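Local coordinates for protein tryptophane-5-halogenase (Microbispora sp. ATCC PTA-5024, PDB 5UAO) that probably chlorinates tryptophan at C5 in a lanthipeptide, in the biosynthesis of NAI-107, as an FAD-binding flavoenzyme of the tryptophan halogenase family, at residues Arg398-Ile403 with Asp466-Gly471. Numbering follows the deposited sequence.
Sequences RWFLSI and DTLLLG
Ile403 meets helix 461-471 with a single methyl, CD1, and the apolar contact between Arg398-Ile403 and Asp466-Gly471 is built largely on that carbon. Ile403 CD1 lies 3.7 Å from both Leu469 CG and Leu469 CD2, the branch point and one methyl of the leucine. The two side chains cross at about a right angle. Ile403 CD1 is also 3.9 Å from Leu468 CB and thus bridges two successive leucines. The CB of Ile403 points toward 466-471; a chi1 of 67° places CG1 between the backbone N and the carbonyl carbon, and chi2 of 134°, off a staggered value, sets CD1 against the leucines. One turn earlier, Phe400 adds a looser touch: Phe400 CZ stands 4.3 Å from Leu468 CD2, the methyl approaching the ring obliquely. His404 meets the Phe400 ring edge-to-face, and Tyr460 meets it too; the Phe400 side chain is about 13 Å from the bound FAD. Leu469 also packs on Leu432 and Phe435 of helix 429-437, while Leu468 rests on Phe116 of strand 116-119. All four touching residues are buried, yet with the segment axes 10.5 Å apart side chains alone make the contact, which buries just 172 Å² in all. It is an example of near-parallel helix packing, at 16°, through apolar side chains, here joining helices 383-406 and 461-471 of the tryptophan halogenase fold.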
loop_
_atom_site.group_PDB
_atom_site.type_symbol
_atom_site.label_atom_id
_atom_site.label_comp_id
_atom_site.label_asym_id
_atom_site.label_seq_id
_atom_site.Cartn_x
_atom_site.Cartn_y
_atom_site.Cartn_z
ATOM N N ARG A 398 -2.670 -15.683 -3.198
ATOM C CA ARG A 398 -3.133 -16.603 -4.215
ATOM C C ARG A 398 -2.326 -16.448 -5.512
ATOM O O ARG A 398 -1.851 -17.424 -6.086
ATOM C CB ARG A 398 -4.655 -16.439 -4.440
ATOM C CG ARG A 398 -5.200 -17.225 -5.609
ATOM C CD ARG A 398 -5.492 -16.344 -6.771
ATOM N NE ARG A 398 -6.146 -17.059 -7.868
ATOM C CZ ARG A 398 -7.450 -17.054 -8.146
ATOM N NH1 ARG A 398 -8.306 -16.307 -7.487
ATOM N NH2 ARG A 398 -7.892 -17.770 -9.187
ATOM N N TRP A 399 -2.243 -15.231 -6.000
ATOM C CA TRP A 399 -1.511 -14.950 -7.223
ATOM C C TRP A 399 -0.035 -15.238 -7.096
ATOM O O TRP A 399 0.550 -15.746 -8.010
ATOM C CB TRP A 399 -1.718 -13.521 -7.715
ATOM C CG TRP A 399 -3.134 -13.234 -7.999
ATOM C CD1 TRP A 399 -3.907 -12.337 -7.350
ATOM C CD2 TRP A 399 -3.988 -13.903 -8.934
ATOM N NE1 TRP A 399 -5.174 -12.351 -7.859
ATOM C CE2 TRP A 399 -5.281 -13.355 -8.775
ATOM C CE3 TRP A 399 -3.800 -14.953 -9.844
ATOM C CZ2 TRP A 399 -6.376 -13.749 -9.547
ATOM C CZ3 TRP A 399 -4.881 -15.368 -10.589
ATOM C CH2 TRP A 399 -6.169 -14.746 -10.443
ATOM N N PHE A 400 0.561 -15.024 -5.931
ATOM C CA PHE A 400 1.956 -15.451 -5.747
ATOM C C PHE A 400 2.119 -16.972 -5.830
ATOM O O PHE A 400 3.050 -17.459 -6.450
ATOM C CB PHE A 400 2.428 -14.930 -4.357
ATOM C CG PHE A 400 3.836 -15.330 -3.968
ATOM C CD1 PHE A 400 4.883 -15.247 -4.869
ATOM C CD2 PHE A 400 4.120 -15.712 -2.668
ATOM C CE1 PHE A 400 6.186 -15.550 -4.489
ATOM C CE2 PHE A 400 5.414 -16.021 -2.270
ATOM C CZ PHE A 400 6.442 -15.929 -3.179
ATOM N N LEU A 401 1.246 -17.735 -5.183
ATOM C CA LEU A 401 1.302 -19.162 -5.313
ATOM C C LEU A 401 1.077 -19.592 -6.761
ATOM O O LEU A 401 1.656 -20.609 -7.190
ATOM C CB LEU A 401 0.293 -19.893 -4.433
ATOM C CG LEU A 401 0.561 -19.731 -2.918
ATOM C CD1 LEU A 401 -0.503 -20.470 -2.111
ATOM C CD2 LEU A 401 1.888 -20.346 -2.601
ATOM N N SER A 402 0.197 -18.882 -7.473
ATOM C CA SER A 402 -0.110 -19.260 -8.877
ATOM C C SER A 402 1.182 -19.356 -9.743
ATOM O O SER A 402 1.298 -20.222 -10.594
ATOM C CB SER A 402 -1.126 -18.262 -9.507
ATOM O OG SER A 402 -0.591 -17.025 -10.044
ATOM N N ILE A 403 2.143 -18.468 -9.520
ATOM C CA ILE A 403 3.369 -18.486 -10.320
ATOM C C ILE A 403 4.316 -19.593 -9.900
ATOM O O ILE A 403 5.267 -19.836 -10.633
ATOM C CB ILE A 403 4.065 -17.106 -10.396
ATOM C CG1 ILE A 403 4.604 -16.672 -9.037
ATOM C CG2 ILE A 403 3.103 -16.092 -10.891
ATOM C CD1 ILE A 403 5.975 -16.149 -9.087
ATOM N N ASP A 466 10.495 -12.155 -7.324
ATOM C CA ASP A 466 11.749 -12.247 -8.084
ATOM C C ASP A 466 12.440 -13.622 -7.886
ATOM O O ASP A 466 12.935 -14.217 -8.829
ATOM C CB ASP A 466 12.697 -11.170 -7.623
ATOM C CG ASP A 466 12.472 -9.775 -8.321
ATOM O OD1 ASP A 466 11.944 -9.625 -9.476
ATOM O OD2 ASP A 466 12.939 -8.805 -7.687
ATOM N N THR A 467 12.456 -14.133 -6.668
ATOM C CA THR A 467 13.222 -15.345 -6.409
ATOM C C THR A 467 12.566 -16.522 -7.096
ATOM O O THR A 467 13.248 -17.318 -7.716
ATOM C CB THR A 467 13.407 -15.599 -4.899
ATOM O OG1 THR A 467 14.053 -14.476 -4.320
ATOM C CG2 THR A 467 14.193 -16.857 -4.615
ATOM N N LEU A 468 11.243 -16.603 -7.020
ATOM C CA LEU A 468 10.495 -17.682 -7.612
ATOM C C LEU A 468 10.607 -17.644 -9.115
ATOM O O LEU A 468 10.797 -18.673 -9.732
ATOM C CB LEU A 468 8.987 -17.682 -7.206
ATOM C CG LEU A 468 8.744 -18.605 -6.031
ATOM C CD1 LEU A 468 8.983 -20.103 -6.348
ATOM C CD2 LEU A 468 9.610 -18.211 -4.861
ATOM N N LEU A 469 10.560 -16.453 -9.700
ATOM C CA LEU A 469 10.552 -16.364 -11.160
ATOM C C LEU A 469 11.995 -16.642 -11.754
ATOM O O LEU A 469 12.178 -17.424 -12.672
ATOM C CB LEU A 469 10.013 -14.992 -11.559
ATOM C CG LEU A 469 8.515 -14.741 -11.366
ATOM C CD1 LEU A 469 8.246 -13.282 -11.799
ATOM C CD2 LEU A 469 7.759 -15.633 -12.285
ATOM N N LEU A 470 13.009 -16.113 -11.109
ATOM C CA LEU A 470 14.389 -16.335 -11.568
ATOM C C LEU A 470 14.825 -17.755 -11.221
ATOM O O LEU A 470 15.557 -18.424 -11.978
ATOM C CB LEU A 470 15.321 -15.299 -10.891
ATOM C CG LEU A 470 15.139 -13.850 -11.343
ATOM C CD1 LEU A 470 15.818 -13.023 -10.306
ATOM C CD2 LEU A 470 15.701 -13.605 -12.727
ATOM N N GLY A 471 14.369 -18.249 -10.076
ATOM C CA GLY A 471 14.659 -19.672 -9.729
ATOM C C GLY A 471 14.153 -20.647 -10.734
ATOM O O GLY A 471 14.775 -21.691 -11.014
#